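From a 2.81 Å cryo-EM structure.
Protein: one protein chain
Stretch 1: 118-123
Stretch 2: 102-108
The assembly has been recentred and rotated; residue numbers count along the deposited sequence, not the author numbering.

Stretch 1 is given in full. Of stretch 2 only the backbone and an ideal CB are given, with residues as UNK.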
ATOM      1  N   VAL A 118     -13.353  24.834  39.816  1.00 15.07           N
ATOM      2  CA  VAL A 118     -11.996  24.362  39.413  1.00 15.07           C
ATOM      3  C   VAL A 118     -12.190  23.283  38.345  1.00 15.07           C
ATOM      4  O   VAL A 118     -12.617  22.168  38.705  1.00 15.07           O
ATOM      5  CB  VAL A 118     -11.195  23.830  40.617  1.00 15.07           C
ATOM      6  CG1 VAL A 118      -9.858  23.243  40.191  1.00 15.07           C
ATOM      7  CG2 VAL A 118     -10.998  24.899  41.680  1.00 15.07           C
ATOM      8  N   ILE A 119     -11.911  23.614  37.083  1.00 15.07           N
ATOM      9  CA  ILE A 119     -12.095  22.625  35.982  1.00 15.07           C
ATOM     10  C   ILE A 119     -10.803  21.816  35.845  1.00 15.07           C
ATOM     11  O   ILE A 119      -9.756  22.416  35.534  1.00 15.07           O
ATOM     12  CB  ILE A 119     -12.468  23.332  34.663  1.00 15.07           C
ATOM     13  CG1 ILE A 119     -13.841  24.006  34.743  1.00 15.07           C
ATOM     14  CG2 ILE A 119     -12.377  22.369  33.489  1.00 15.07           C
ATOM     15  CD1 ILE A 119     -14.141  24.926  33.584  1.00 15.07           C
ATOM     16  N   VAL A 120     -10.891  20.504  36.077  1.00 15.07           N
ATOM     17  CA  VAL A 120      -9.706  19.607  35.959  1.00 15.07           C
ATOM     18  C   VAL A 120      -9.978  18.632  34.810  1.00 15.07           C
ATOM     19  O   VAL A 120     -10.995  17.912  34.875  1.00 15.07           O
ATOM     20  CB  VAL A 120      -9.434  18.858  37.278  1.00 15.07           C
ATOM     21  CG1 VAL A 120      -8.295  17.860  37.136  1.00 15.07           C
ATOM     22  CG2 VAL A 120      -9.165  19.819  38.427  1.00 15.07           C
ATOM     23  N   ARG A 121      -9.084  18.607  33.818  1.00 15.07           N
ATOM     24  CA  ARG A 121      -9.233  17.711  32.642  1.00 15.07           C
ATOM     25  C   ARG A 121     -10.647  17.838  32.060  1.00 15.07           C
ATOM     26  O   ARG A 121     -11.313  16.790  31.927  1.00 15.07           O
ATOM     27  CB  ARG A 121      -8.932  16.261  33.034  1.00 15.07           C
ATOM     28  CG  ARG A 121      -8.943  15.286  31.866  1.00 15.07           C
ATOM     29  CD  ARG A 121      -7.854  15.592  30.855  1.00 15.07           C
ATOM     30  NE  ARG A 121      -6.524  15.533  31.445  1.00 15.07           N
ATOM     31  CZ  ARG A 121      -5.396  15.750  30.781  1.00 15.07           C
ATOM     32  NH1 ARG A 121      -5.433  16.043  29.492  1.00 15.07           N
ATOM     33  NH2 ARG A 121      -4.235  15.675  31.406  1.00 15.07           N
ATOM     34  N   ASN A 122     -11.094  19.069  31.771  1.00 20.04           N
ATOM     35  CA  ASN A 122     -12.431  19.294  31.141  1.00 20.04           C
ATOM     36  C   ASN A 122     -13.637  18.829  31.955  1.00 20.04           C
ATOM     37  O   ASN A 122     -14.709  18.778  31.385  1.00 20.04           O
ATOM     38  CB  ASN A 122     -12.561  18.759  29.717  1.00 20.04           C
ATOM     39  CG  ASN A 122     -13.040  19.824  28.768  1.00 20.04           C
ATOM     40  OD1 ASN A 122     -13.622  20.815  29.191  1.00 20.04           O
ATOM     41  ND2 ASN A 122     -12.757  19.645  27.495  1.00 20.04           N
ATOM     42  N   THR A 123     -13.501  18.487  33.220  1.00 22.67           N
ATOM     43  CA  THR A 123     -14.697  18.025  33.933  1.00 22.67           C
ATOM     44  C   THR A 123     -14.775  18.743  35.259  1.00 22.67           C
ATOM     45  O   THR A 123     -13.907  18.514  35.999  1.00 22.67           O
ATOM     46  CB  THR A 123     -14.489  16.558  34.301  1.00 22.67           C
ATOM     47  OG1 THR A 123     -13.482  16.445  35.298  1.00 22.67           O
ATOM     48  CG2 THR A 123     -14.091  15.686  33.135  1.00 22.67           C
ATOM     49  N   UNK A 102      -6.190  24.771  26.602  1.00 15.07           N
ATOM     50  CA  UNK A 102      -5.891  24.911  28.017  1.00 15.07           C
ATOM     51  C   UNK A 102      -6.982  24.358  28.906  1.00 15.07           C
ATOM     52  O   UNK A 102      -6.713  24.044  30.066  1.00 15.07           O
ATOM     53  CB  UNK A 102      -5.653  26.384  28.357  1.00 15.07           C
ATOM     54  N   UNK A 103      -8.201  24.250  28.397  1.00 16.22           N
ATOM     55  CA  UNK A 103      -9.329  23.821  29.208  1.00 16.22           C
ATOM     56  C   UNK A 103      -9.431  22.302  29.298  1.00 16.22           C
ATOM     57  O   UNK A 103      -9.821  21.783  30.354  1.00 16.22           O
ATOM     58  CB  UNK A 103     -10.628  24.396  28.639  1.00 16.22           C
ATOM     59  N   UNK A 104      -9.010  21.573  28.265  1.00 15.07           N
ATOM     60  CA  UNK A 104      -9.150  20.127  28.235  1.00 15.07           C
ATOM     61  C   UNK A 104      -7.842  19.395  28.477  1.00 15.07           C
ATOM     62  O   UNK A 104      -7.736  18.213  28.140  1.00 15.07           O
ATOM     63  CB  UNK A 104      -9.735  19.693  26.890  1.00 15.07           C
ATOM     64  N   UNK A 105      -6.835  20.065  29.037  1.00 15.07           N
ATOM     65  CA  UNK A 105      -5.576  19.411  29.385  1.00 15.07           C
ATOM     66  C   UNK A 105      -5.043  19.763  30.758  1.00 15.07           C
ATOM     67  O   UNK A 105      -4.232  19.007  31.280  1.00 15.07           O
ATOM     68  CB  UNK A 105      -4.515  19.761  28.340  1.00 15.07           C
ATOM     69  N   UNK A 106      -5.459  20.859  31.360  1.00 15.07           N
ATOM     70  CA  UNK A 106      -4.859  21.271  32.612  1.00 15.07           C
ATOM     71  C   UNK A 106      -5.845  21.595  33.707  1.00 15.07           C
ATOM     72  O   UNK A 106      -6.967  21.094  33.713  1.00 15.07           O
ATOM     73  CB  UNK A 106      -3.968  22.491  32.369  1.00 15.07           C
ATOM     74  N   UNK A 107      -5.433  22.436  34.643  1.00 15.07           N
ATOM     75  CA  UNK A 107      -6.225  22.772  35.813  1.00 15.07           C
ATOM     76  C   UNK A 107      -6.513  24.261  35.837  1.00 15.07           C
ATOM     77  O   UNK A 107      -5.688  25.067  35.405  1.00 15.07           O
ATOM     78  CB  UNK A 107      -5.509  22.343  37.095  1.00 15.07           C
ATOM     79  N   UNK A 108      -7.678  24.624  36.367  1.00 15.07           N
ATOM     80  CA  UNK A 108      -8.100  26.011  36.483  1.00 15.07           C
ATOM     81  C   UNK A 108      -8.978  26.171  37.711  1.00 15.07           C
ATOM     82  O   UNK A 108      -9.815  25.318  37.997  1.00 15.07           O
ATOM     83  CB  UNK A 108      -8.841  26.466  35.224  1.00 15.07           C
TER

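Position 102 lies beyond the reach of stretch 1: nothing there comes within 5.5 Å of its ideal CB, so this contact sets no preference. The deposited residue is Ala102.

At 103 the CA-to-CB bond points sideways, and the ideal CB stands 4.7 Å from Asn122 OD1. A short side chain would leave the space toward Ile119 unfilled; a longer apolar one, such as leucine, isoleucine or methionine, could reach it. The residue is Ile103, with chi1 t and chi2 p, and its end comes nearer than its CB: Ile103 CD1 packs 3.6 Å from Ile119 CG2. Its backbone also serves, since Asn122 N gives a weak hydrogen bond to Ile103 O at 3.3 Å.

Position 104 is tighter. The ideal CB lies 3.1 Å from Asn122 ND2, so a side chain does best to lead away from stretch 1, and a small or polar one suits: serine, asparagine, aspartate. It is Asp104, chi1 p, whose carboxylate turns away, with CB its closest atom to Asn122. The main chain is what Arg121 uses, through a weak hydrogen bond from Arg121 NH1 to Asp104 O at 3.4 Å.

At 105 CA-to-CB points away overall, though the ideal CB is 4.0 Å from Arg121 NH1. That positive charge would favour an acidic or neutral polar residue, but a long side chain directed elsewhere is also possible. Arg105 is such a one, its NH1 hydrogen-bonded elsewhere in the structure; its carbonyl lies over one face of the Arg121 guanidinium.

Position 106 has phi/psi of -130/-155, a region that glycine enters most easily, and an ideal CB there would meet nothing of stretch 1. Gly106 offers its carbonyl instead: Arg121 N donates to Gly106 O at 3.3 Å with a good angle of 161°, the straightest hydrogen bond of the contact.

With 107 the chain becomes extended, antiparallel to stretch 1 and paired with Val120. The ideal CB of 107 is 4.6 Å from Val120 CG2, an apolar setting that invites valine, isoleucine or leucine. Leu107 reaches two valines: Leu107 CG is 4.0 Å from Val120 CG2, and Leu107 CD2 is 4.0 Å from Val118 CG1.

Position 108 turns its ideal CB to the face of Ile119, 4.2 Å from Ile119 O. The preference is weak and comes from the extended backbone, which suits aliphatic or beta-branched residues. Leu108, chi1 m, makes no side-chain packing with Ile119; its amide makes a weak hydrogen bond, Leu108 N to Ile119 O at 3.1 Å.

Stretch 2, residues 102-108: AIDRGLL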
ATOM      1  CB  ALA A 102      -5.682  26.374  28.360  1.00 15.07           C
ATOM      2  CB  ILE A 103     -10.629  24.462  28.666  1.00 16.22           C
ATOM      3  CG1 ILE A 103     -11.807  24.205  29.601  1.00 16.22           C
ATOM      4  CG2 ILE A 103     -10.908  24.054  27.218  1.00 16.22           C
ATOM      5  CD1 ILE A 103     -11.635  24.816  30.952  1.00 16.22           C
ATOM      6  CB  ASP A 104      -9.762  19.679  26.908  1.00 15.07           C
ATOM      7  CG  ASP A 104      -9.017  20.218  25.721  1.00 15.07           C
ATOM      8  OD1 ASP A 104      -8.169  21.103  25.910  1.00 15.07           O
ATOM      9  OD2 ASP A 104      -9.262  19.742  24.595  1.00 15.07           O
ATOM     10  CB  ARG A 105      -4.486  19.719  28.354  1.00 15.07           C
ATOM     11  CG  ARG A 105      -4.742  19.113  26.997  1.00 15.07           C
ATOM     12  CD  ARG A 105      -3.637  19.367  26.023  1.00 15.07           C
ATOM     13  NE  ARG A 105      -4.022  18.918  24.694  1.00 15.07           N
ATOM     14  CZ  ARG A 105      -3.264  19.050  23.613  1.00 15.07           C
ATOM     15  NH1 ARG A 105      -2.068  19.606  23.707  1.00 15.07           N
ATOM     16  NH2 ARG A 105      -3.701  18.621  22.441  1.00 15.07           N
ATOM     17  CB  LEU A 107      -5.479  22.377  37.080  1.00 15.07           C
ATOM     18  CG  LEU A 107      -6.116  22.358  38.465  1.00 15.07           C
ATOM     19  CD1 LEU A 107      -5.365  21.317  39.161  1.00 15.07           C
ATOM     20  CD2 LEU A 107      -5.947  23.640  39.224  1.00 15.07           C
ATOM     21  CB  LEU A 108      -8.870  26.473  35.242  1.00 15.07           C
ATOM     22  CG  LEU A 108      -8.154  26.688  33.910  1.00 15.07           C
ATOM     23  CD1 LEU A 108      -9.153  26.858  32.815  1.00 15.07           C
ATOM     24  CD2 LEU A 108      -7.301  27.913  33.989  1.00 15.07           C
TER
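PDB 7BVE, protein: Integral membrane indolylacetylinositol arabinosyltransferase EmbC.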